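Local coordinates for signal recognition 54 kDa protein (Pyrococcus furiosus, PDB 3DM5) that belongs to the SRP54 family, combining a helical bundle, a P-loop GTPase-type domain and a signal peptide binding domain, and carries bound GDP, at residues Met1-Ala9 / Leu249-Leu259; Gly266-Thr274 / Glu282-Val290. All coordinates share one frame; numbering follows the deposited sequence.

Contact 1: Met1-Ala9 / Leu249-Leu259; sequences MVLDNLGKA and LDGSAKGGGAL. With GDP (guanosine-5'-diphosphate), chain J.
With CG placed between its backbone N and carbonyl carbon (chi1 49°), D250 keeps its CB against M1, where CG of M1 lies 3.8 Å from CB of D250, and sends its carboxylate to the guanine. This is the aspartate of the TKXD motif, the base-recognition loop of the P-loop GTPase fold. Two bonds form side by side, GDP N1 to OD1 of D250 at 3.0 Å and GDP N2 to OD2 of D250 at 2.9 Å; a carboxylate suits the place because its two oxygens can each accept one of two neighbouring N-H groups, although it is twisted out of the plane of the base.

The N-terminal peptide drapes over this loop, tied by one weak backbone bond from L3 N to L249 O (3.4 Å). L3 supplies the apolar grip: its CD2 meets CD1 of L259 at 3.9 Å, and its CD1 settles on the start of helix 255-263, 3.6 Å from G256 N. Glycine fits at 255 and 256, since bare backbone lets the leucine branches of L3 and L6 lie directly on the helix. Before the turn into that helix, OG of S252 accepts the amide of G255 in a capping bond of 2.9 Å.

Contact 2: Gly266-Thr274 / Glu282-Val290; sequences GAPIKFIGT and EPFDPPRFV. With GDP (guanosine-5'-diphosphate), chain J.
I272 and E282 form the antiparallel hydrogen-bonded pair of a beta hairpin that ends the sheet of the P-loop GTPase domain, with strand 281-283 outermost on this side within the chain. Their backbones exchange two bonds, I272 N to E282 O at 3.0 Å and E282 N to I272 O at 3.1 Å, each donor facing its carbonyl almost end on. Next comes the non-hydrogen-bonded pair F271-P283, a place where proline's lack of an N-H costs no bond to the partner strand. Beyond it F284 N reaches K270 O at 2.8 Å, but arrives 51° out of the carbonyl plane. A water then donates to both I269 O (2.9 Å) and F284 O, bridging the strands where they part.

Apolar contacts fill the face that carries I272. I272 holds CG1 between its backbone N and carbonyl carbon (chi1 51°), so that this branch runs alongside the E282 chain, CG1 of I272 to CG of E282 being 3.4 Å. CG2 of I272 instead meets the F284 ring obliquely, 3.9 Å from CD1 of F284, while CB of I269 lies 3.9 Å from CD2 of F284; a broad flat apolar group can touch both isoleucines. L259 of helix 255-263 also packs on I272 and F284.

Charged groups find partners beyond the two segments. K270 NZ forms a salt bridge with E215; past the hairpin, D285 and R288 form salt bridges with K331 and D332, respectively, of the second subunit.

At the far end of strand 269-273 the chain passes the guanine of GDP. G273 has no side chain to intrude there, and the backbone N of T274 comes within 3.2 Å of GDP O6.

How the contacts relate
Helix 255-263 leads out of contact 1 and is followed in the chain by strand 269-273 of contact 2; the centres of the two contacts are about 13 Å apart. The two share one guanine site, approached from neighbouring loops, contact 1 through a side chain and contact 2 through backbone. A probable hydrogen bond from L249 N to G273 O (3.2 Å) joins these loops directly. Away from the nucleotide, F289 is the shared hydrophobic piece: its CZ lies 3.3 Å from CD2 of L3 and 3.6 Å from CD1 of L259. The N-terminal peptide, the base-recognition loop and the hairpin are thus joined both beside the guanine and, through F289, away from it.

Contact 1: Met1-Ala9 / Leu249-Leu259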
# COMPACT_ATOMS: atom_id res chain seq x y z
N MET A 1 4.24 12.04 8.14
CA MET A 1 3.95 13.46 8.28
C MET A 1 4.86 14.33 7.43
O MET A 1 6.06 14.11 7.38
CB MET A 1 4.07 13.89 9.75
CG MET A 1 2.82 13.70 10.57
SD MET A 1 2.08 12.07 10.48
CE MET A 1 0.75 12.26 11.65
N VAL A 2 4.24 15.34 6.80
CA VAL A 2 4.90 16.37 5.98
C VAL A 2 5.56 15.85 4.71
O VAL A 2 6.74 15.51 4.69
CB VAL A 2 5.82 17.34 6.80
CG1 VAL A 2 7.05 16.62 7.33
CG2 VAL A 2 6.21 18.53 5.95
N LEU A 3 4.76 15.80 3.66
CA LEU A 3 5.19 15.37 2.33
C LEU A 3 5.63 13.92 2.32
O LEU A 3 5.38 13.20 1.35
CB LEU A 3 6.25 16.31 1.77
CG LEU A 3 5.68 17.52 1.04
CD1 LEU A 3 4.53 18.15 1.80
CD2 LEU A 3 6.77 18.54 0.78
N ASP A 4 6.30 13.51 3.39
CA ASP A 4 6.35 12.12 3.86
C ASP A 4 6.76 11.09 2.81
O ASP A 4 7.94 10.78 2.64
CB ASP A 4 5.01 11.73 4.50
CG ASP A 4 3.80 12.07 3.61
OD1 ASP A 4 3.49 11.31 2.67
OD2 ASP A 4 3.16 13.12 3.86
N ASN A 5 5.76 10.53 2.12
CA ASN A 5 6.01 9.64 1.00
C ASN A 5 6.89 10.29 -0.08
O ASN A 5 7.76 9.64 -0.64
CB ASN A 5 4.68 9.19 0.40
CG ASN A 5 3.94 8.21 1.28
OD1 ASN A 5 4.53 7.51 2.12
ND2 ASN A 5 2.62 8.14 1.10
N LEU A 6 6.65 11.58 -0.36
CA LEU A 6 7.40 12.28 -1.39
C LEU A 6 8.88 12.34 -1.00
O LEU A 6 9.77 12.12 -1.82
CB LEU A 6 6.82 13.67 -1.65
CG LEU A 6 7.48 14.53 -2.74
CD1 LEU A 6 7.47 13.88 -4.09
CD2 LEU A 6 6.83 15.91 -2.82
N GLY A 7 9.13 12.62 0.27
CA GLY A 7 10.47 12.59 0.81
C GLY A 7 11.19 11.28 0.52
O GLY A 7 12.24 11.28 -0.12
N LYS A 8 10.63 10.17 0.99
CA LYS A 8 11.23 8.87 0.77
C LYS A 8 11.48 8.62 -0.70
O LYS A 8 12.54 8.14 -1.07
CB LYS A 8 10.35 7.74 1.29
CG LYS A 8 10.40 7.50 2.79
CD LYS A 8 9.37 6.44 3.17
CE LYS A 8 9.14 5.48 1.99
NZ LYS A 8 8.55 4.17 2.39
N ALA A 9 10.51 8.93 -1.54
CA ALA A 9 10.66 8.67 -2.96
C ALA A 9 11.77 9.52 -3.60
O ALA A 9 12.55 9.03 -4.43
CB ALA A 9 9.33 8.88 -3.68
N LEU A 249 0.33 20.23 5.99
CA LEU A 249 1.29 19.51 5.17
C LEU A 249 1.55 18.10 5.75
O LEU A 249 1.98 17.18 5.05
CB LEU A 249 2.59 20.31 5.00
CG LEU A 249 2.58 21.53 4.07
CD1 LEU A 249 3.99 21.85 3.67
CD2 LEU A 249 1.77 21.30 2.83
N ASP A 250 1.25 17.96 7.04
CA ASP A 250 1.49 16.72 7.75
C ASP A 250 0.64 15.56 7.24
O ASP A 250 -0.59 15.60 7.32
CB ASP A 250 1.28 16.90 9.25
CG ASP A 250 -0.04 17.59 9.59
OD1 ASP A 250 -0.33 18.64 8.97
OD2 ASP A 250 -0.75 17.08 10.48
N GLY A 251 1.30 14.53 6.74
CA GLY A 251 0.61 13.35 6.26
C GLY A 251 -0.03 13.50 4.90
O GLY A 251 -0.31 12.51 4.24
N SER A 252 -0.27 14.74 4.47
CA SER A 252 -1.04 14.94 3.24
C SER A 252 -0.28 14.45 2.03
O SER A 252 0.92 14.72 1.86
CB SER A 252 -1.45 16.40 3.05
OG SER A 252 -0.51 17.11 2.25
N ALA A 253 -0.99 13.74 1.17
CA ALA A 253 -0.39 13.22 -0.04
C ALA A 253 -0.11 14.34 -1.05
O ALA A 253 0.67 14.16 -1.99
CB ALA A 253 -1.28 12.16 -0.66
N LYS A 254 -0.74 15.50 -0.84
CA LYS A 254 -0.80 16.52 -1.87
C LYS A 254 -0.10 17.85 -1.55
O LYS A 254 -0.01 18.72 -2.41
CB LYS A 254 -2.26 16.78 -2.24
CG LYS A 254 -3.08 15.51 -2.37
CD LYS A 254 -4.56 15.80 -2.62
CE LYS A 254 -4.79 16.36 -4.01
NZ LYS A 254 -6.25 16.54 -4.25
N GLY A 255 0.41 18.00 -0.33
CA GLY A 255 1.13 19.20 0.07
C GLY A 255 2.26 19.60 -0.87
O GLY A 255 2.52 20.79 -1.09
N GLY A 256 2.93 18.61 -1.44
CA GLY A 256 3.97 18.90 -2.40
C GLY A 256 3.43 19.72 -3.54
O GLY A 256 4.02 20.72 -3.95
N GLY A 257 2.28 19.29 -4.06
CA GLY A 257 1.60 20.01 -5.12
C GLY A 257 1.21 21.43 -4.74
O GLY A 257 1.20 22.30 -5.60
N ALA A 258 0.87 21.65 -3.47
CA ALA A 258 0.52 22.99 -2.97
C ALA A 258 1.74 23.91 -2.90
O ALA A 258 1.69 25.04 -3.38
CB ALA A 258 -0.17 22.90 -1.59
N LEU A 259 2.83 23.44 -2.29
CA LEU A 259 4.05 24.24 -2.16
C LEU A 259 4.58 24.61 -3.53
O LEU A 259 4.86 25.78 -3.78
CB LEU A 259 5.14 23.53 -1.37
CG LEU A 259 4.84 23.12 0.08
CD1 LEU A 259 6.02 22.35 0.63
CD2 LEU A 259 4.52 24.34 0.95
PB GDP J . -10.77 27.65 10.06
O1B GDP J . -9.96 27.18 8.90
O2B GDP J . -12.21 27.72 9.63
O3B GDP J . -10.27 28.99 10.52
O3A GDP J . -10.81 26.55 11.24
PA GDP J . -9.56 25.86 11.98
O1A GDP J . -10.00 25.15 13.23
O2A GDP J . -8.46 26.84 12.30
O5' GDP J . -9.12 24.75 10.91
C5' GDP J . -10.06 23.71 10.64
C4' GDP J . -9.45 22.34 10.92
O4' GDP J . -8.14 22.15 10.34
C3' GDP J . -9.31 22.09 12.42
O3' GDP J . -9.79 20.76 12.62
C2' GDP J . -7.82 22.20 12.67
O2' GDP J . -7.38 21.33 13.69
C1' GDP J . -7.23 21.72 11.37
N9 GDP J . -5.88 22.23 11.09
C8 GDP J . -5.47 23.50 10.97
N7 GDP J . -4.14 23.54 10.66
C5 GDP J . -3.71 22.27 10.56
C6 GDP J . -2.44 21.57 10.27
O6 GDP J . -1.38 22.18 10.00
N1 GDP J . -2.45 20.23 10.30
C2 GDP J . -3.56 19.52 10.57
N2 GDP J . -3.48 18.17 10.58
N3 GDP J . -4.75 20.08 10.84
C4 GDP J . -4.87 21.42 10.85

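Contact 2: Gly266-Thr274 / Glu282-Val290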
# COMPACT_ATOMS: atom_id res chain seq x y z
N GLY A 266 5.26 32.99 -7.30
CA GLY A 266 6.10 34.09 -6.85
C GLY A 266 5.83 34.49 -5.40
O GLY A 266 6.70 34.98 -4.70
N ALA A 267 4.61 34.28 -4.95
CA ALA A 267 4.27 34.64 -3.59
C ALA A 267 5.16 33.89 -2.60
O ALA A 267 5.43 32.70 -2.77
CB ALA A 267 2.80 34.38 -3.32
N PRO A 268 5.61 34.59 -1.56
CA PRO A 268 6.52 34.04 -0.57
C PRO A 268 5.78 33.16 0.43
O PRO A 268 4.80 33.62 1.03
CB PRO A 268 7.05 35.28 0.16
CG PRO A 268 6.20 36.40 -0.27
CD PRO A 268 5.13 35.92 -1.19
N ILE A 269 6.23 31.91 0.61
CA ILE A 269 5.74 31.05 1.66
C ILE A 269 6.63 31.30 2.87
O ILE A 269 7.84 31.08 2.78
CB ILE A 269 5.84 29.57 1.29
CG1 ILE A 269 5.11 29.30 -0.03
CG2 ILE A 269 5.27 28.70 2.40
CD1 ILE A 269 5.59 28.07 -0.71
N LYS A 270 6.03 31.74 3.98
CA LYS A 270 6.79 32.08 5.18
C LYS A 270 6.74 31.00 6.27
O LYS A 270 7.71 30.78 6.99
CB LYS A 270 6.31 33.41 5.74
CG LYS A 270 6.15 34.49 4.67
CD LYS A 270 7.20 35.57 4.80
CE LYS A 270 7.00 36.69 3.77
NZ LYS A 270 7.56 37.99 4.21
N PHE A 271 5.61 30.31 6.41
CA PHE A 271 5.53 29.20 7.36
C PHE A 271 4.73 28.08 6.76
O PHE A 271 3.99 28.27 5.80
CB PHE A 271 4.83 29.63 8.66
CG PHE A 271 5.46 30.81 9.35
CD1 PHE A 271 5.25 32.10 8.88
CD2 PHE A 271 6.24 30.63 10.48
CE1 PHE A 271 5.81 33.20 9.51
CE2 PHE A 271 6.80 31.72 11.12
CZ PHE A 271 6.59 33.01 10.63
N ILE A 272 4.85 26.90 7.35
CA ILE A 272 3.98 25.79 7.01
C ILE A 272 3.36 25.30 8.29
O ILE A 272 3.99 25.31 9.34
CB ILE A 272 4.74 24.66 6.30
CG1 ILE A 272 5.99 24.24 7.08
CG2 ILE A 272 5.12 25.10 4.90
CD1 ILE A 272 6.60 22.95 6.60
N GLY A 273 2.09 24.91 8.21
CA GLY A 273 1.44 24.22 9.31
C GLY A 273 1.64 22.71 9.24
O GLY A 273 1.63 22.12 8.16
N THR A 274 1.75 22.09 10.40
CA THR A 274 2.37 20.78 10.54
C THR A 274 1.54 19.85 11.41
O THR A 274 1.87 18.69 11.62
CB THR A 274 3.78 21.00 11.11
OG1 THR A 274 4.65 21.34 10.03
CG2 THR A 274 4.30 19.79 11.79
N GLU A 282 6.24 25.68 11.37
CA GLU A 282 7.67 25.90 11.20
C GLU A 282 7.95 26.92 10.09
O GLU A 282 7.23 26.99 9.10
CB GLU A 282 8.39 24.56 10.99
CG GLU A 282 8.18 23.95 9.63
CD GLU A 282 9.13 22.79 9.35
OE1 GLU A 282 9.09 21.81 10.13
OE2 GLU A 282 9.89 22.86 8.35
N PRO A 283 8.98 27.77 10.27
CA PRO A 283 9.26 28.73 9.21
C PRO A 283 9.71 27.98 7.97
O PRO A 283 10.26 26.88 8.08
CB PRO A 283 10.39 29.58 9.78
CG PRO A 283 10.35 29.36 11.25
CD PRO A 283 9.86 27.96 11.43
N PHE A 284 9.48 28.57 6.80
CA PHE A 284 9.79 27.92 5.56
C PHE A 284 11.05 28.52 4.94
O PHE A 284 11.11 29.71 4.61
CB PHE A 284 8.62 27.98 4.58
CG PHE A 284 8.79 27.09 3.37
CD1 PHE A 284 8.66 25.71 3.48
CD2 PHE A 284 9.06 27.63 2.13
CE1 PHE A 284 8.80 24.88 2.36
CE2 PHE A 284 9.20 26.81 1.01
CZ PHE A 284 9.07 25.44 1.14
N ASP A 285 12.05 27.66 4.81
CA ASP A 285 13.35 28.05 4.32
C ASP A 285 13.70 26.97 3.29
O ASP A 285 14.24 25.92 3.64
CB ASP A 285 14.35 28.09 5.49
CG ASP A 285 15.74 28.54 5.07
OD1 ASP A 285 16.05 28.55 3.86
OD2 ASP A 285 16.52 28.88 5.98
N PRO A 286 13.34 27.24 2.02
CA PRO A 286 13.41 26.30 0.89
C PRO A 286 14.63 25.38 0.88
O PRO A 286 14.43 24.17 0.82
CB PRO A 286 13.39 27.23 -0.34
CG PRO A 286 12.53 28.36 0.10
CD PRO A 286 12.83 28.55 1.61
N PRO A 287 15.85 25.93 0.94
CA PRO A 287 17.04 25.06 0.86
C PRO A 287 17.15 24.06 2.02
O PRO A 287 17.65 22.96 1.81
CB PRO A 287 18.21 26.06 0.92
CG PRO A 287 17.62 27.38 0.68
CD PRO A 287 16.22 27.34 1.14
N ARG A 288 16.72 24.47 3.21
CA ARG A 288 16.74 23.61 4.39
C ARG A 288 15.63 22.58 4.32
O ARG A 288 15.81 21.43 4.72
CB ARG A 288 16.50 24.45 5.64
CG ARG A 288 17.37 25.66 5.74
CD ARG A 288 18.55 25.40 6.63
NE ARG A 288 19.65 26.28 6.30
CZ ARG A 288 20.89 26.13 6.76
NH1 ARG A 288 21.18 25.13 7.59
NH2 ARG A 288 21.84 26.99 6.40
N PHE A 289 14.47 23.00 3.84
CA PHE A 289 13.33 22.11 3.70
C PHE A 289 13.63 21.04 2.65
O PHE A 289 13.48 19.85 2.91
CB PHE A 289 12.10 22.93 3.35
CG PHE A 289 10.87 22.12 3.09
CD1 PHE A 289 9.99 21.84 4.13
CD2 PHE A 289 10.55 21.69 1.80
CE1 PHE A 289 8.83 21.11 3.89
CE2 PHE A 289 9.40 20.98 1.56
CZ PHE A 289 8.53 20.69 2.62
N VAL A 290 14.08 21.45 1.47
CA VAL A 290 14.38 20.51 0.41
C VAL A 290 15.51 19.58 0.83
O VAL A 290 15.60 18.44 0.38
CB VAL A 290 14.77 21.23 -0.88
CG1 VAL A 290 15.51 20.31 -1.82
CG2 VAL A 290 13.54 21.76 -1.54
PB GDP J . -10.77 27.65 10.06
O1B GDP J . -9.96 27.18 8.90
O2B GDP J . -12.21 27.72 9.63
O3B GDP J . -10.27 28.99 10.52
O3A GDP J . -10.81 26.55 11.24
PA GDP J . -9.56 25.86 11.98
O1A GDP J . -10.00 25.15 13.23
O2A GDP J . -8.46 26.84 12.30
O5' GDP J . -9.12 24.75 10.91
C5' GDP J . -10.06 23.71 10.64
C4' GDP J . -9.45 22.34 10.92
O4' GDP J . -8.14 22.15 10.34
C3' GDP J . -9.31 22.09 12.42
O3' GDP J . -9.79 20.76 12.62
C2' GDP J . -7.82 22.20 12.67
O2' GDP J . -7.38 21.33 13.69
C1' GDP J . -7.23 21.72 11.37
N9 GDP J . -5.88 22.23 11.09
C8 GDP J . -5.47 23.50 10.97
N7 GDP J . -4.14 23.54 10.66
C5 GDP J . -3.71 22.27 10.56
C6 GDP J . -2.44 21.57 10.27
O6 GDP J . -1.38 22.18 10.00
N1 GDP J . -2.45 20.23 10.30
C2 GDP J . -3.56 19.52 10.57
N2 GDP J . -3.48 18.17 10.58
N3 GDP J . -4.75 20.08 10.84
C4 GDP J . -4.87 21.42 10.85
O HOH W 1 10.53 31.87 3.30